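Side-chain contact in sugar ABC transporter, periplasmic sugar-binding protein (PDB 4IRX), which binds myo-inositol in the periplasm of Caulobacter crescentus, probably delivering it to an ABC transporter for uptake: residues I147-G152 and L199-D204. Numbering follows the deposited sequence.
With INS (1,2,3,4,5,6-hexahydroxy-cyclohexane), chain C.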
loop_
_atom_site.group_PDB
_atom_site.type_symbol
_atom_site.label_atom_id
_atom_site.label_comp_id
_atom_site.label_asym_id
_atom_site.label_seq_id
_atom_site.Cartn_x
_atom_site.Cartn_y
_atom_site.Cartn_z
ATOM N N ILE A 147 0.112 9.475 1.164
ATOM C CA ILE A 147 0.689 10.800 0.993
ATOM C C ILE A 147 1.634 10.864 -0.202
ATOM O O ILE A 147 1.547 11.784 -1.024
ATOM C CB ILE A 147 1.402 11.229 2.291
ATOM C CG1 ILE A 147 0.375 11.321 3.424
ATOM C CG2 ILE A 147 2.156 12.524 2.080
ATOM C CD1 ILE A 147 0.982 11.407 4.808
ATOM N N GLU A 148 2.496 9.866 -0.333
ATOM C CA GLU A 148 3.469 9.857 -1.424
ATOM C C GLU A 148 2.864 9.504 -2.789
ATOM O O GLU A 148 3.233 10.085 -3.817
ATOM C CB GLU A 148 4.609 8.898 -1.086
ATOM C CG GLU A 148 5.476 9.416 0.046
ATOM C CD GLU A 148 6.431 8.370 0.560
ATOM O OE1 GLU A 148 6.469 7.271 -0.028
ATOM O OE2 GLU A 148 7.124 8.645 1.560
ATOM N N ARG A 149 1.927 8.564 -2.815
ATOM C CA ARG A 149 1.227 8.256 -4.060
ATOM C C ARG A 149 0.491 9.461 -4.586
ATOM O O ARG A 149 0.540 9.735 -5.785
ATOM C CB ARG A 149 0.213 7.121 -3.893
ATOM C CG ARG A 149 0.741 5.798 -4.320
ATOM C CD ARG A 149 -0.171 4.646 -3.919
ATOM N NE ARG A 149 0.677 3.636 -3.310
ATOM C CZ ARG A 149 0.246 2.566 -2.659
ATOM N NH1 ARG A 149 -1.064 2.351 -2.548
ATOM N NH2 ARG A 149 1.118 1.740 -2.101
ATOM N N VAL A 150 -0.223 10.155 -3.706
ATOM C CA VAL A 150 -0.947 11.356 -4.057
ATOM C C VAL A 150 0.021 12.411 -4.613
ATOM O O VAL A 150 -0.252 13.062 -5.607
ATOM C CB VAL A 150 -1.711 11.883 -2.814
ATOM C CG1 VAL A 150 -2.037 13.306 -2.962
ATOM C CG2 VAL A 150 -2.976 11.076 -2.609
ATOM N N LYS A 151 1.173 12.561 -3.939
ATOM C CA LYS A 151 2.164 13.562 -4.397
ATOM C C LYS A 151 2.628 13.249 -5.825
ATOM O O LYS A 151 2.727 14.126 -6.655
ATOM C CB LYS A 151 3.375 13.686 -3.449
ATOM C CG LYS A 151 4.508 14.485 -4.100
ATOM C CD LYS A 151 5.628 14.890 -3.194
ATOM C CE LYS A 151 6.486 15.921 -3.921
ATOM N NZ LYS A 151 7.243 15.336 -5.072
ATOM N N GLY A 152 2.889 11.976 -6.122
ATOM C CA GLY A 152 3.340 11.582 -7.448
ATOM C C GLY A 152 2.273 11.850 -8.517
ATOM O O GLY A 152 2.573 12.313 -9.623
ATOM N N LEU A 199 -8.427 7.434 -10.941
ATOM C CA LEU A 199 -7.183 6.889 -10.405
ATOM C C LEU A 199 -7.422 6.447 -8.973
ATOM O O LEU A 199 -7.710 7.273 -8.098
ATOM C CB LEU A 199 -6.069 7.953 -10.432
ATOM C CG LEU A 199 -5.557 8.481 -11.772
ATOM C CD1 LEU A 199 -4.378 9.421 -11.584
ATOM C CD2 LEU A 199 -5.137 7.326 -12.684
ATOM N N CYS A 200 -7.341 5.140 -8.741
ATOM C CA CYS A 200 -7.602 4.576 -7.425
ATOM C C CYS A 200 -6.301 4.070 -6.847
ATOM O O CYS A 200 -5.573 3.320 -7.504
ATOM C CB CYS A 200 -8.583 3.419 -7.540
ATOM S SG CYS A 200 -10.178 3.909 -8.171
ATOM N N LEU A 201 -6.022 4.468 -5.609
ATOM C CA LEU A 201 -4.710 4.207 -5.040
ATOM C C LEU A 201 -4.575 2.830 -4.368
ATOM O O LEU A 201 -3.570 2.532 -3.712
ATOM C CB LEU A 201 -4.270 5.368 -4.139
ATOM C CG LEU A 201 -3.636 6.557 -4.883
ATOM C CD1 LEU A 201 -4.414 7.080 -6.075
ATOM C CD2 LEU A 201 -3.391 7.670 -3.897
ATOM N N ASN A 202 -5.578 1.967 -4.544
ATOM C CA ASN A 202 -5.362 0.530 -4.426
ATOM C C ASN A 202 -6.372 -0.229 -5.273
ATOM O O ASN A 202 -7.369 0.339 -5.725
ATOM C CB ASN A 202 -5.254 0.011 -2.963
ATOM C CG ASN A 202 -6.587 -0.204 -2.280
ATOM O OD1 ASN A 202 -7.647 0.032 -2.850
ATOM N ND2 ASN A 202 -6.542 -0.664 -1.045
ATOM N N ASP A 203 -6.097 -1.502 -5.501
ATOM C CA ASP A 203 -6.926 -2.312 -6.403
ATOM C C ASP A 203 -8.260 -2.682 -5.775
ATOM O O ASP A 203 -9.248 -2.783 -6.471
ATOM C CB ASP A 203 -6.219 -3.609 -6.802
ATOM C CG ASP A 203 -5.153 -3.402 -7.864
ATOM O OD1 ASP A 203 -5.197 -2.381 -8.609
ATOM O OD2 ASP A 203 -4.288 -4.300 -7.946
ATOM N N ASP A 204 -8.283 -2.867 -4.461
ATOM C CA ASP A 204 -9.529 -3.169 -3.736
ATOM C C ASP A 204 -10.556 -2.054 -3.970
ATOM O O ASP A 204 -11.719 -2.312 -4.299
ATOM C CB ASP A 204 -9.200 -3.346 -2.236
ATOM C CG ASP A 204 -10.257 -4.138 -1.453
ATOM O OD1 ASP A 204 -11.011 -4.947 -2.041
ATOM O OD2 ASP A 204 -10.314 -3.952 -0.212
HETATM C C1 INS C . -0.515 -0.615 0.362
HETATM C C2 INS C . -1.516 -1.190 -0.584
HETATM C C3 INS C . -2.815 -1.391 0.152
HETATM C C4 INS C . -3.329 -0.083 0.662
HETATM C C5 INS C . -2.377 0.494 1.641
HETATM C C6 INS C . -1.008 0.658 1.024
HETATM O O1 INS C . 0.703 -0.383 -0.301
HETATM O O2 INS C . -1.674 -0.336 -1.677
HETATM O O3 INS C . -3.765 -2.016 -0.676
HETATM O O4 INS C . -4.592 -0.234 1.228
HETATM O O5 INS C . -2.875 1.708 2.104
HETATM O O6 INS C . -0.097 1.231 1.926
#
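Arg149, on helix 144-160, faces Leu201, in the loop that follows strand 197-200, with their CA atoms 7.3 Å apart, the nearest such pair between 147-152 and 199-204. The two side chains run antiparallel alongside one another, so the aliphatic part of the arginine packs on the leucine: Arg149 CB lies 3.6 Å from Leu201 CD2. In one of the two modelled conformers of Val150, its CG2 meets the same methyl, Leu201 CD2, at 3.7 Å, the two side chains roughly perpendicular. A branched, purely apolar leucine suits this place, since it lets one methyl lie against Arg149 CB and, in that conformer, Val150 CG2. Beyond CD the arginine turns polar. Its chain bends at chi3 (-132°), bringing the guanidinium to the sugar alcohol. There Arg149 NH1 makes a good bond to O2 of the inositol at 2.9 Å (158°). About equally straight is the bond from Arg149 NH2 to inositol O1, in the guanidinium plane, at 2.8 Å. Arg149 NH1 also gives a weak hydrogen bond, bent to 126°, to Leu201 O at 2.8 Å. Asn113 OD1 accepts from NE, and Phe228 adds a cation-pi contact, so the group is held from several directions. With an alanine here, inositol O1 and O2 and Leu201 O would probably lose these donors, and Asn113 OD1 and Phe228 their partner. Next along the chain, Asn202 splits its amide between two tasks: ND2 bonds inositol O3 and O4, while OD1 caps the helix 203-215 through Met205 N. Asparagine suits this N-cap because it can accept and donate at once. Adjacent hydroxyls are thus gripped in pairs, O1 with O2 and O3 with O4, a chemistry consistent with a periplasmic binding protein recognising a neutral polyol through directed hydrogen bonds.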